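Local coordinates for protein-glutamine gamma-glutamyltransferase 2 (Pagrus major, PDB 1G0D) that probably catalyses calcium-dependent cross-linking of proteins by joining peptide-bound glutamine to lysine or other primary amines, at residues A[246-251]-A[617-622]; A[313-318]-A[523-528]; A[482-487]-A[555-560]; A[544-549]-A[667-672]. All blocks are in the same frame, centred on the assembly; numbering follows the deposited sequence.

Overall arrangement
Three of the four contacts join the catalytic core and the two C-terminal beta-barrels of this transglutaminase; contact 3 lies within the first barrel. Contact 1 sets a core loop against strand 619-624 of the last barrel. Contact 2 links a core loop to strand 525-532, in the same mixed sheet as strand 558-566 of contact 3. Contact 4 bridges helix 546-549 to a loop of the second barrel. Centres of contacts 3 and 4 are about 7 Å apart, those of contacts 1 and 2 about 37 Å. Along the chain, contact 1 starts first and spans contacts 2 and 3, while its segments alternate with those of contact 4. Contacts 1 and 2 thus join each barrel to the core, and contact 4 joins the barrels.

Contact 1. Residues A[246-251]-A[617-622]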
loop_
_atom_site.group_PDB
_atom_site.type_symbol
_atom_site.label_atom_id
_atom_site.label_comp_id
_atom_site.label_asym_id
_atom_site.label_seq_id
_atom_site.Cartn_x
_atom_site.Cartn_y
_atom_site.Cartn_z
ATOM N N PRO A 246 12.056 -7.177 2.700
ATOM C CA PRO A 246 10.704 -6.687 2.422
ATOM C C PRO A 246 9.609 -7.750 2.353
ATOM O O PRO A 246 8.496 -7.529 2.815
ATOM C CB PRO A 246 10.868 -5.955 1.095
ATOM C CG PRO A 246 12.245 -5.465 1.137
ATOM C CD PRO A 246 13.029 -6.596 1.759
ATOM N N TYR A 247 9.919 -8.904 1.784
ATOM C CA TYR A 247 8.917 -9.956 1.637
ATOM C C TYR A 247 8.522 -10.633 2.964
ATOM O O TYR A 247 7.640 -11.500 2.997
ATOM C CB TYR A 247 9.425 -10.990 0.626
ATOM C CG TYR A 247 10.448 -11.898 1.221
ATOM C CD1 TYR A 247 11.800 -11.584 1.156
ATOM C CD2 TYR A 247 10.067 -13.039 1.928
ATOM C CE1 TYR A 247 12.760 -12.376 1.791
ATOM C CE2 TYR A 247 11.009 -13.839 2.567
ATOM C CZ TYR A 247 12.362 -13.501 2.499
ATOM O OH TYR A 247 13.303 -14.284 3.144
ATOM N N ARG A 248 9.164 -10.209 4.052
ATOM C CA ARG A 248 8.913 -10.763 5.378
ATOM C C ARG A 248 7.709 -10.158 6.097
ATOM O O ARG A 248 7.005 -10.839 6.814
ATOM C CB ARG A 248 10.140 -10.538 6.289
ATOM C CG ARG A 248 11.298 -11.520 6.130
ATOM C CD ARG A 248 11.105 -12.764 6.958
ATOM N NE ARG A 248 12.093 -12.900 8.026
ATOM C CZ ARG A 248 11.825 -13.472 9.197
ATOM N NH1 ARG A 248 12.771 -13.559 10.111
ATOM N NH2 ARG A 248 10.597 -13.940 9.465
ATOM N N TRP A 249 7.492 -8.866 5.940
ATOM C CA TRP A 249 6.424 -8.228 6.666
ATOM C C TRP A 249 5.015 -8.639 6.320
ATOM O O TRP A 249 4.657 -8.770 5.152
ATOM C CB TRP A 249 6.526 -6.718 6.534
ATOM C CG TRP A 249 7.912 -6.120 6.633
ATOM C CD1 TRP A 249 8.633 -5.628 5.593
ATOM C CD2 TRP A 249 8.630 -5.747 7.825
ATOM N NE1 TRP A 249 9.737 -4.965 6.048
ATOM C CE2 TRP A 249 9.773 -5.013 7.414
ATOM C CE3 TRP A 249 8.423 -5.951 9.197
ATOM C CZ2 TRP A 249 10.715 -4.472 8.323
ATOM C CZ3 TRP A 249 9.359 -5.407 10.108
ATOM C CH2 TRP A 249 10.490 -4.674 9.656
ATOM N N THR A 250 4.204 -8.821 7.360
ATOM C CA THR A 250 2.795 -9.173 7.182
ATOM C C THR A 250 1.894 -8.027 7.643
ATOM O O THR A 250 0.673 -8.153 7.643
ATOM C CB THR A 250 2.435 -10.425 7.971
ATOM O OG1 THR A 250 3.145 -10.449 9.220
ATOM C CG2 THR A 250 2.812 -11.632 7.161
ATOM N N GLY A 251 2.512 -6.900 8.017
ATOM C CA GLY A 251 1.772 -5.741 8.486
ATOM C C GLY A 251 2.559 -4.453 8.682
ATOM O O GLY A 251 3.781 -4.465 8.758
ATOM N N GLY A 617 17.094 -22.233 10.590
ATOM C CA GLY A 617 16.863 -20.835 10.888
ATOM C C GLY A 617 15.373 -20.551 10.801
ATOM O O GLY A 617 14.978 -19.381 10.702
ATOM N N GLY A 618 14.567 -21.626 10.842
ATOM C CA GLY A 618 13.119 -21.528 10.749
ATOM C C GLY A 618 12.520 -20.664 11.829
ATOM O O GLY A 618 12.679 -20.971 12.999
ATOM N N VAL A 619 11.875 -19.566 11.427
ATOM C CA VAL A 619 11.196 -18.622 12.335
ATOM C C VAL A 619 9.775 -18.417 11.845
ATOM O O VAL A 619 9.569 -18.166 10.647
ATOM C CB VAL A 619 11.673 -17.189 12.274
ATOM C CG1 VAL A 619 11.887 -16.698 13.639
ATOM C CG2 VAL A 619 12.813 -17.026 11.344
ATOM N N PHE A 620 8.814 -18.473 12.762
ATOM C CA PHE A 620 7.427 -18.220 12.422
ATOM C C PHE A 620 7.191 -16.867 13.105
ATOM O O PHE A 620 7.674 -16.658 14.220
ATOM C CB PHE A 620 6.524 -19.279 13.055
ATOM C CG PHE A 620 6.521 -20.597 12.340
ATOM C CD1 PHE A 620 5.696 -20.804 11.250
ATOM C CD2 PHE A 620 7.349 -21.628 12.751
ATOM C CE1 PHE A 620 5.694 -22.040 10.568
ATOM C CE2 PHE A 620 7.360 -22.859 12.087
ATOM C CZ PHE A 620 6.536 -23.061 10.996
ATOM N N THR A 621 6.503 -15.939 12.441
ATOM C CA THR A 621 6.186 -14.636 13.051
ATOM C C THR A 621 4.685 -14.503 12.970
ATOM O O THR A 621 4.129 -14.664 11.888
ATOM C CB THR A 621 6.772 -13.472 12.279
ATOM O OG1 THR A 621 8.154 -13.738 11.993
ATOM C CG2 THR A 621 6.609 -12.184 13.076
ATOM N N LEU A 622 4.018 -14.218 14.089
ATOM C CA LEU A 622 2.557 -14.123 14.081
ATOM C C LEU A 622 2.031 -12.757 14.489
ATOM O O LEU A 622 2.578 -12.119 15.377
ATOM C CB LEU A 622 1.936 -15.147 15.032
ATOM C CG LEU A 622 2.210 -16.647 15.155
ATOM C CD1 LEU A 622 0.921 -17.392 14.917
ATOM C CD2 LEU A 622 3.242 -17.099 14.203
#
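Arg248 reaches across from the catalytic core to Val619 and Thr621 on the last beta-barrel, without a hydrogen bond between the two segments. Its CG lies beside the backbone N (chi1 -81°), and further bends in the chain carry the guanidinium to the strand. Arg248 NH1 packs against the Val619 methyl CG2 at 3.7 Å, and Arg248 NH2 passes Thr621 OG1 at 3.5 Å; both approach the guanidinium obliquely. The densely packed side is that of Val619, which is buried and backed by Gln632 and His634, whereas Thr621 and Arg248 itself remain partly open to solvent. Thr250 instead bonds through OG1 to Glu623, farther along the same strand. What grips the arginine lies next door: NH2 forms a salt bridge with Asp664, so the charge is met on the barrel surface. Val619 and Thr621 project from strand 619-624, which runs between antiparallel strands 659-666 and 628-634, while Arg248 sits in the loop leading into helix 253-261.

Contact 2. Residues A[313-318]-A[523-528]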
loop_
_atom_site.group_PDB
_atom_site.type_symbol
_atom_site.label_atom_id
_atom_site.label_comp_id
_atom_site.label_asym_id
_atom_site.label_seq_id
_atom_site.Cartn_x
_atom_site.Cartn_y
_atom_site.Cartn_z
ATOM N N ASN A 313 19.730 -7.692 -29.023
ATOM C CA ASN A 313 20.595 -8.124 -30.087
ATOM C C ASN A 313 19.899 -9.332 -30.669
ATOM O O ASN A 313 18.773 -9.646 -30.279
ATOM C CB ASN A 313 21.959 -8.504 -29.554
ATOM C CG ASN A 313 21.895 -9.606 -28.538
ATOM O OD1 ASN A 313 20.943 -10.387 -28.486
ATOM N ND2 ASN A 313 22.919 -9.671 -27.699
ATOM N N GLU A 314 20.561 -10.015 -31.600
ATOM C CA GLU A 314 19.979 -11.199 -32.224
ATOM C C GLU A 314 19.872 -12.365 -31.230
ATOM O O GLU A 314 19.063 -13.286 -31.418
ATOM C CB GLU A 314 20.802 -11.617 -33.453
ATOM C CG GLU A 314 20.675 -10.692 -34.673
ATOM C CD GLU A 314 21.972 -9.962 -34.968
ATOM O OE1 GLU A 314 22.523 -10.129 -36.084
ATOM O OE2 GLU A 314 22.434 -9.220 -34.064
ATOM N N ARG A 315 20.680 -12.334 -30.174
ATOM C CA ARG A 315 20.613 -13.386 -29.166
ATOM C C ARG A 315 19.519 -13.100 -28.162
ATOM O O ARG A 315 19.469 -13.731 -27.112
ATOM C CB ARG A 315 21.932 -13.506 -28.428
ATOM C CG ARG A 315 23.085 -13.633 -29.359
ATOM C CD ARG A 315 24.352 -13.850 -28.598
ATOM N NE ARG A 315 24.494 -15.241 -28.208
ATOM C CZ ARG A 315 24.441 -15.650 -26.950
ATOM N NH1 ARG A 315 24.578 -16.937 -26.656
ATOM N NH2 ARG A 315 24.242 -14.765 -25.985
ATOM N N LEU A 316 18.659 -12.129 -28.481
ATOM C CA LEU A 316 17.560 -11.774 -27.607
ATOM C C LEU A 316 18.040 -11.113 -26.337
ATOM O O LEU A 316 17.499 -11.371 -25.262
ATOM C CB LEU A 316 16.787 -13.024 -27.207
ATOM C CG LEU A 316 15.594 -13.414 -28.061
ATOM C CD1 LEU A 316 14.315 -13.128 -27.282
ATOM C CD2 LEU A 316 15.670 -12.659 -29.402
ATOM N N GLU A 317 19.043 -10.260 -26.425
ATOM C CA GLU A 317 19.501 -9.644 -25.204
ATOM C C GLU A 317 19.641 -8.147 -25.298
ATOM O O GLU A 317 19.899 -7.617 -26.363
ATOM C CB GLU A 317 20.830 -10.249 -24.812
ATOM C CG GLU A 317 21.191 -11.448 -25.608
ATOM C CD GLU A 317 22.404 -12.108 -25.031
ATOM O OE1 GLU A 317 23.529 -11.777 -25.492
ATOM O OE2 GLU A 317 22.219 -12.942 -24.105
ATOM N N SER A 318 19.488 -7.454 -24.182
ATOM C CA SER A 318 19.638 -6.016 -24.234
ATOM C C SER A 318 21.017 -5.787 -24.825
ATOM O O SER A 318 21.956 -6.519 -24.520
ATOM C CB SER A 318 19.534 -5.371 -22.831
ATOM O OG SER A 318 20.345 -5.997 -21.850
ATOM N N CYS A 523 19.252 -19.399 -16.522
ATOM C CA CYS A 523 19.334 -20.843 -16.319
ATOM C C CYS A 523 18.982 -21.766 -17.496
ATOM O O CYS A 523 18.476 -22.873 -17.270
ATOM C CB CYS A 523 18.542 -21.276 -15.078
ATOM S SG CYS A 523 17.001 -20.455 -14.855
ATOM N N GLN A 524 19.231 -21.290 -18.727
ATOM C CA GLN A 524 19.070 -22.053 -19.969
ATOM C C GLN A 524 18.372 -21.437 -21.150
ATOM O O GLN A 524 17.323 -20.835 -21.035
ATOM C CB GLN A 524 18.481 -23.435 -19.715
ATOM C CG GLN A 524 17.013 -23.581 -19.884
ATOM C CD GLN A 524 16.581 -24.970 -19.479
ATOM O OE1 GLN A 524 16.043 -25.722 -20.295
ATOM N NE2 GLN A 524 16.831 -25.334 -18.213
ATOM N N ARG A 525 18.989 -21.648 -22.305
ATOM C CA ARG A 525 18.546 -21.135 -23.596
ATOM C C ARG A 525 18.472 -22.307 -24.603
ATOM O O ARG A 525 18.939 -23.410 -24.307
ATOM C CB ARG A 525 19.557 -20.085 -24.028
ATOM C CG ARG A 525 19.340 -19.477 -25.356
ATOM C CD ARG A 525 20.607 -18.758 -25.744
ATOM N NE ARG A 525 20.765 -17.515 -25.009
ATOM C CZ ARG A 525 20.559 -16.321 -25.542
ATOM N NH1 ARG A 525 20.728 -15.239 -24.797
ATOM N NH2 ARG A 525 20.184 -16.211 -26.818
ATOM N N LYS A 526 17.900 -22.094 -25.787
ATOM C CA LYS A 526 17.769 -23.194 -26.753
ATOM C C LYS A 526 17.108 -22.698 -28.027
ATOM O O LYS A 526 16.091 -22.027 -27.968
ATOM C CB LYS A 526 16.912 -24.290 -26.110
ATOM C CG LYS A 526 16.503 -25.483 -26.956
ATOM C CD LYS A 526 15.545 -26.352 -26.103
ATOM C CE LYS A 526 15.080 -27.639 -26.781
ATOM N NZ LYS A 526 13.590 -27.805 -26.653
ATOM N N THR A 527 17.689 -23.006 -29.177
ATOM C CA THR A 527 17.094 -22.592 -30.443
ATOM C C THR A 527 16.775 -23.809 -31.282
ATOM O O THR A 527 17.601 -24.697 -31.430
ATOM C CB THR A 527 18.010 -21.693 -31.243
ATOM O OG1 THR A 527 17.979 -20.382 -30.670
ATOM C CG2 THR A 527 17.537 -21.605 -32.679
ATOM N N ILE A 528 15.572 -23.843 -31.831
ATOM C CA ILE A 528 15.138 -24.964 -32.633
ATOM C C ILE A 528 14.703 -24.481 -33.977
ATOM O O ILE A 528 14.408 -23.303 -34.156
ATOM C CB ILE A 528 13.938 -25.686 -31.965
ATOM C CG1 ILE A 528 14.283 -27.155 -31.757
ATOM C CG2 ILE A 528 12.667 -25.559 -32.819
ATOM C CD1 ILE A 528 15.489 -27.391 -30.867
#
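Arg525 sends its CG anti to the backbone N (chi1 177°) and bends at chi3, which brings its guanidinium to the turn that carries Arg315, with its own chain bent at chi3, and to Glu317 just after it. The result is a three-residue salt-bridge network between strand 525-532 of the first C-terminal beta-barrel and a core loop whose Asn313 to Leu316 form a type I beta turn. Arg525 NH2 gives a hydrogen bond to Arg315 O at 2.6 Å (N-H...O 151°), the oxygen lying near the guanidinium plane; NH1 adds a weak one to the same oxygen. Arg525 NH1 also makes a salt bridge with Glu317 OE2 at 2.8 Å, although carboxylate and guanidinium stand almost perpendicular. The guanidinium of Arg315 stacks flat over one face of that of Arg525, centres 4.2 Å apart and planes at 22°. Two like charges so close probably tolerate each other because the carboxylate is shared: OE2 serves Arg525, while OE1 of Glu317 takes a weak salt-bridging bond from Arg315 NH2 at 3.1 Å. The network lies at the surface, and Leu509 packs against Arg525 from strand 502-513. Asn313 also binds the carboxylate, its ND2 donating to the anti lone pair of Glu317 OE1 at 3.1 Å.

Contact 3. Residues A[482-487]-A[555-560]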
loop_
_atom_site.group_PDB
_atom_site.type_symbol
_atom_site.label_atom_id
_atom_site.label_comp_id
_atom_site.label_asym_id
_atom_site.label_seq_id
_atom_site.Cartn_x
_atom_site.Cartn_y
_atom_site.Cartn_z
ATOM N N PRO A 482 4.183 -24.474 -11.299
ATOM C CA PRO A 482 5.123 -25.282 -10.507
ATOM C C PRO A 482 5.312 -24.851 -9.085
ATOM O O PRO A 482 5.152 -23.669 -8.766
ATOM C CB PRO A 482 6.427 -25.134 -11.262
ATOM C CG PRO A 482 6.305 -23.777 -11.887
ATOM C CD PRO A 482 4.887 -23.743 -12.369
ATOM N N VAL A 483 5.673 -25.811 -8.235
ATOM C CA VAL A 483 5.958 -25.517 -6.845
ATOM C C VAL A 483 7.466 -25.417 -6.645
ATOM O O VAL A 483 8.192 -26.261 -7.124
ATOM C CB VAL A 483 5.465 -26.631 -5.943
ATOM C CG1 VAL A 483 5.814 -26.308 -4.469
ATOM C CG2 VAL A 483 3.985 -26.812 -6.146
ATOM N N PHE A 484 7.942 -24.394 -5.953
ATOM C CA PHE A 484 9.372 -24.270 -5.711
ATOM C C PHE A 484 9.874 -25.583 -5.131
ATOM O O PHE A 484 9.237 -26.149 -4.231
ATOM C CB PHE A 484 9.665 -23.155 -4.714
ATOM C CG PHE A 484 11.121 -22.953 -4.462
ATOM C CD1 PHE A 484 11.972 -22.635 -5.512
ATOM C CD2 PHE A 484 11.656 -23.101 -3.183
ATOM C CE1 PHE A 484 13.344 -22.461 -5.290
ATOM C CE2 PHE A 484 13.029 -22.929 -2.952
ATOM C CZ PHE A 484 13.872 -22.610 -4.011
ATOM N N GLY A 485 11.018 -26.043 -5.648
ATOM C CA GLY A 485 11.618 -27.296 -5.222
ATOM C C GLY A 485 11.560 -28.353 -6.328
ATOM O O GLY A 485 12.338 -29.302 -6.322
ATOM N N THR A 486 10.666 -28.183 -7.298
ATOM C CA THR A 486 10.519 -29.172 -8.360
ATOM C C THR A 486 11.057 -28.821 -9.759
ATOM O O THR A 486 11.225 -27.641 -10.108
ATOM C CB THR A 486 9.010 -29.590 -8.498
ATOM O OG1 THR A 486 8.298 -28.610 -9.252
ATOM C CG2 THR A 486 8.344 -29.702 -7.132
ATOM N N ASP A 487 11.352 -29.858 -10.549
ATOM C CA ASP A 487 11.806 -29.655 -11.917
ATOM C C ASP A 487 10.510 -29.702 -12.686
ATOM O O ASP A 487 9.641 -30.494 -12.356
ATOM C CB ASP A 487 12.653 -30.807 -12.442
ATOM C CG ASP A 487 13.624 -31.355 -11.438
ATOM O OD1 ASP A 487 14.265 -30.585 -10.685
ATOM O OD2 ASP A 487 13.755 -32.597 -11.440
ATOM N N GLU A 555 13.888 -14.594 -3.504
ATOM C CA GLU A 555 12.822 -14.839 -2.534
ATOM C C GLU A 555 11.446 -14.993 -3.175
ATOM O O GLU A 555 10.562 -15.619 -2.591
ATOM C CB GLU A 555 12.763 -13.697 -1.540
ATOM C CG GLU A 555 12.406 -12.394 -2.203
ATOM C CD GLU A 555 13.575 -11.437 -2.291
ATOM O OE1 GLU A 555 13.321 -10.248 -2.589
ATOM O OE2 GLU A 555 14.735 -11.868 -2.063
ATOM N N HIS A 556 11.258 -14.422 -4.363
ATOM C CA HIS A 556 9.968 -14.530 -5.034
ATOM C C HIS A 556 9.940 -15.733 -5.965
ATOM O O HIS A 556 8.911 -16.044 -6.542
ATOM C CB HIS A 556 9.616 -13.236 -5.811
ATOM C CG HIS A 556 9.058 -12.125 -4.950
ATOM N ND1 HIS A 556 8.869 -12.245 -3.589
ATOM C CD2 HIS A 556 8.692 -10.856 -5.262
ATOM C CE1 HIS A 556 8.414 -11.103 -3.097
ATOM N NE2 HIS A 556 8.299 -10.245 -4.092
ATOM N N HIS A 557 11.067 -16.410 -6.128
ATOM C CA HIS A 557 11.092 -17.600 -6.988
ATOM C C HIS A 557 10.488 -17.394 -8.389
ATOM O O HIS A 557 9.600 -18.151 -8.810
ATOM C CB HIS A 557 10.348 -18.759 -6.293
ATOM C CG HIS A 557 10.494 -18.767 -4.805
ATOM N ND1 HIS A 557 11.481 -19.479 -4.158
ATOM C CD2 HIS A 557 9.809 -18.117 -3.838
ATOM C CE1 HIS A 557 11.400 -19.267 -2.858
ATOM N NE2 HIS A 557 10.392 -18.442 -2.638
ATOM N N LEU A 558 10.996 -16.398 -9.120
ATOM C CA LEU A 558 10.501 -16.071 -10.460
ATOM C C LEU A 558 11.394 -16.459 -11.658
ATOM O O LEU A 558 12.609 -16.242 -11.663
ATOM C CB LEU A 558 10.246 -14.576 -10.538
ATOM C CG LEU A 558 9.047 -13.951 -9.856
ATOM C CD1 LEU A 558 9.381 -12.471 -9.685
ATOM C CD2 LEU A 558 7.752 -14.165 -10.688
ATOM N N ILE A 559 10.775 -16.991 -12.701
ATOM C CA ILE A 559 11.507 -17.372 -13.885
ATOM C C ILE A 559 10.841 -16.760 -15.103
ATOM O O ILE A 559 9.709 -17.096 -15.447
ATOM C CB ILE A 559 11.561 -18.922 -14.016
ATOM C CG1 ILE A 559 12.568 -19.482 -12.995
ATOM C CG2 ILE A 559 11.958 -19.330 -15.441
ATOM C CD1 ILE A 559 12.444 -20.948 -12.758
ATOM N N ARG A 560 11.541 -15.854 -15.766
ATOM C CA ARG A 560 10.981 -15.232 -16.951
ATOM C C ARG A 560 11.330 -16.066 -18.184
ATOM O O ARG A 560 12.494 -16.203 -18.514
ATOM C CB ARG A 560 11.552 -13.831 -17.104
ATOM C CG ARG A 560 10.835 -12.951 -18.110
ATOM C CD ARG A 560 11.312 -11.531 -17.930
ATOM N NE ARG A 560 10.684 -10.889 -16.783
ATOM C CZ ARG A 560 10.885 -9.623 -16.425
ATOM N NH1 ARG A 560 10.261 -9.117 -15.363
ATOM N NH2 ARG A 560 11.715 -8.860 -17.126
#
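The Phe484 ring, with CG anti to the backbone N (chi1 -178°), is met over one face by His557 in a buried aromatic pair. Phe484 CB comes to 4.1 Å from His557 ND1. CG and CD1 of Phe484 draw closer, each 3.5 Å from ND1 of His557, and Phe484 CE1 is 3.7 Å from the same nitrogen. On the other branch, Phe484 CD2 and CE2 meet His557 CE1 at 3.9 and 4.0 Å, and at the far end Phe484 CZ is 3.9 Å from ND1 of His557. ND1 therefore sits over the centre of the phenyl face, 3.4 Å above the plane. The two planes are inclined at 49°, an oblique pairing. The imidazole is fixed at its other nitrogen by a hydrogen bond from NE2 to Lys671 O, and Tyr546 meets Phe484 edge-to-face. With the phenyl cut back to an alanine, His557 ND1 would probably face a gap and Tyr546 would lose its edge-to-face partner. Phe484 takes the second position of a type II beta turn, Val483 to Thr486, with Gly485 at the third. The turn directly follows Pro482, last of a run of residues that by similarity form part of the GTP site.

Contact 4. Residues A[544-549]-A[667-672]; sequences LHYDDY and SDRLKD
At the junction of the two C-terminal beta-barrels, the short helix 546-549 meets the loop 667-672 through the phenol of Tyr546 and the guanidinium of Arg669. Arg669 NH2 donates a hydrogen bond of 2.7 Å to Tyr546 OH, with an N-H...O angle of 156°. NH2 comes in at the edge of the phenol ring and OH lies at the edge of the guanidinium; the two planes are only 13° apart. Bends at chi2 and chi3 bring the arginine tip round to the hydroxyl. A leucine in its place would probably leave Tyr546 OH without this donor and remove one polar link between the barrels. Behind Arg669 the loop is shaped by an ST motif, in which Ser667 OG accepts from Leu670 N at 2.7 Å. Within its own barrel the helix, N-capped by His545, is tied to the loop before strand 488-496 by Asp487 OD1, which accepts from Tyr546 N. Helix 546-549 directly follows strand 536-544, whereas Arg669, in the loop connecting strands 659-666 and 673-682, rests on Val613 of the loop before strand 615-616.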
loop_
_atom_site.group_PDB
_atom_site.type_symbol
_atom_site.label_atom_id
_atom_site.label_comp_id
_atom_site.label_asym_id
_atom_site.label_seq_id
_atom_site.Cartn_x
_atom_site.Cartn_y
_atom_site.Cartn_z
ATOM N N LEU A 544 12.890 -27.101 -16.854
ATOM C CA LEU A 544 13.658 -26.361 -15.866
ATOM C C LEU A 544 13.799 -27.289 -14.650
ATOM O O LEU A 544 12.843 -27.993 -14.310
ATOM C CB LEU A 544 12.911 -25.080 -15.509
ATOM C CG LEU A 544 13.045 -23.866 -16.431
ATOM C CD1 LEU A 544 14.475 -23.655 -16.853
ATOM C CD2 LEU A 544 12.192 -24.074 -17.623
ATOM N N HIS A 545 14.984 -27.292 -14.016
ATOM C CA HIS A 545 15.280 -28.163 -12.863
ATOM C C HIS A 545 15.674 -27.416 -11.612
ATOM O O HIS A 545 16.373 -26.414 -11.665
ATOM C CB HIS A 545 16.425 -29.113 -13.176
ATOM C CG HIS A 545 16.184 -29.964 -14.373
ATOM N ND1 HIS A 545 16.473 -29.544 -15.653
ATOM C CD2 HIS A 545 15.693 -31.218 -14.489
ATOM C CE1 HIS A 545 16.174 -30.506 -16.506
ATOM N NE2 HIS A 545 15.699 -31.534 -15.824
ATOM N N TYR A 546 15.279 -27.960 -10.477
ATOM C CA TYR A 546 15.560 -27.311 -9.232
ATOM C C TYR A 546 16.995 -26.951 -8.999
ATOM O O TYR A 546 17.294 -25.791 -8.771
ATOM C CB TYR A 546 15.075 -28.151 -8.066
ATOM C CG TYR A 546 15.378 -27.497 -6.750
ATOM C CD1 TYR A 546 14.823 -26.263 -6.420
ATOM C CD2 TYR A 546 16.217 -28.107 -5.823
ATOM C CE1 TYR A 546 15.093 -25.652 -5.201
ATOM C CE2 TYR A 546 16.501 -27.494 -4.585
ATOM C CZ TYR A 546 15.933 -26.270 -4.289
ATOM O OH TYR A 546 16.222 -25.650 -3.099
ATOM N N ASP A 547 17.888 -27.929 -9.060
ATOM C CA ASP A 547 19.307 -27.677 -8.782
ATOM C C ASP A 547 19.940 -26.686 -9.728
ATOM O O ASP A 547 21.042 -26.211 -9.482
ATOM C CB ASP A 547 20.095 -28.979 -8.796
ATOM C CG ASP A 547 19.410 -30.055 -9.605
ATOM O OD1 ASP A 547 19.880 -30.355 -10.730
ATOM O OD2 ASP A 547 18.392 -30.598 -9.113
ATOM N N ASP A 548 19.237 -26.376 -10.807
ATOM C CA ASP A 548 19.719 -25.401 -11.769
ATOM C C ASP A 548 19.192 -24.035 -11.329
ATOM O O ASP A 548 19.960 -23.105 -11.093
ATOM C CB ASP A 548 19.177 -25.697 -13.177
ATOM C CG ASP A 548 19.916 -26.839 -13.895
ATOM O OD1 ASP A 548 21.078 -27.141 -13.536
ATOM O OD2 ASP A 548 19.313 -27.429 -14.832
ATOM N N TYR A 549 17.874 -23.913 -11.206
ATOM C CA TYR A 549 17.307 -22.624 -10.826
ATOM C C TYR A 549 17.416 -22.190 -9.388
ATOM O O TYR A 549 17.100 -21.046 -9.120
ATOM C CB TYR A 549 15.841 -22.437 -11.314
ATOM C CG TYR A 549 14.748 -23.235 -10.619
ATOM C CD1 TYR A 549 14.504 -23.099 -9.250
ATOM C CD2 TYR A 549 14.009 -24.176 -11.331
ATOM C CE1 TYR A 549 13.570 -23.885 -8.612
ATOM C CE2 TYR A 549 13.074 -24.972 -10.701
ATOM C CZ TYR A 549 12.865 -24.831 -9.340
ATOM O OH TYR A 549 11.984 -25.697 -8.710
ATOM N N SER A 667 13.370 -19.268 6.281
ATOM C CA SER A 667 14.410 -20.230 6.558
ATOM C C SER A 667 15.474 -19.929 5.539
ATOM O O SER A 667 15.226 -19.135 4.630
ATOM C CB SER A 667 13.867 -21.629 6.319
ATOM O OG SER A 667 13.462 -21.738 4.965
ATOM N N ASP A 668 16.635 -20.570 5.680
ATOM C CA ASP A 668 17.754 -20.366 4.749
ATOM C C ASP A 668 17.389 -20.719 3.311
ATOM O O ASP A 668 17.613 -19.920 2.406
ATOM C CB ASP A 668 18.989 -21.188 5.167
ATOM C CG ASP A 668 18.709 -22.679 5.248
ATOM O OD1 ASP A 668 19.686 -23.451 5.356
ATOM O OD2 ASP A 668 17.527 -23.084 5.213
ATOM N N ARG A 669 16.799 -21.894 3.118
ATOM C CA ARG A 669 16.423 -22.357 1.804
ATOM C C ARG A 669 14.964 -22.140 1.413
ATOM O O ARG A 669 14.633 -22.200 0.219
ATOM C CB ARG A 669 16.779 -23.830 1.681
ATOM C CG ARG A 669 18.210 -24.112 2.094
ATOM C CD ARG A 669 19.196 -23.720 1.002
ATOM N NE ARG A 669 19.529 -24.884 0.190
ATOM C CZ ARG A 669 18.865 -25.235 -0.910
ATOM N NH1 ARG A 669 19.227 -26.322 -1.606
ATOM N NH2 ARG A 669 17.840 -24.484 -1.326
ATOM N N LEU A 670 14.085 -21.920 2.395
ATOM C CA LEU A 670 12.656 -21.664 2.107
ATOM C C LEU A 670 12.281 -20.295 2.613
ATOM O O LEU A 670 12.260 -20.044 3.837
ATOM C CB LEU A 670 11.741 -22.664 2.780
ATOM C CG LEU A 670 10.765 -23.446 1.901
ATOM C CD1 LEU A 670 9.460 -23.591 2.634
ATOM C CD2 LEU A 670 10.565 -22.805 0.578
ATOM N N LYS A 671 11.992 -19.409 1.661
ATOM C CA LYS A 671 11.642 -18.054 2.002
ATOM C C LYS A 671 10.330 -17.701 1.354
ATOM O O LYS A 671 9.963 -18.319 0.343
ATOM C CB LYS A 671 12.729 -17.080 1.506
ATOM C CG LYS A 671 14.168 -17.565 1.632
ATOM C CD LYS A 671 15.166 -16.576 1.039
ATOM C CE LYS A 671 16.208 -16.185 2.077
ATOM N NZ LYS A 671 15.639 -16.192 3.483
ATOM N N ASP A 672 9.641 -16.707 1.942
ATOM C CA ASP A 672 8.379 -16.207 1.409
ATOM C C ASP A 672 7.274 -17.248 1.639
ATOM O O ASP A 672 6.607 -17.709 0.711
ATOM C CB ASP A 672 8.591 -15.905 -0.096
ATOM C CG ASP A 672 7.676 -14.819 -0.643
ATOM O OD1 ASP A 672 7.238 -14.955 -1.809
ATOM O OD2 ASP A 672 7.405 -13.835 0.068
#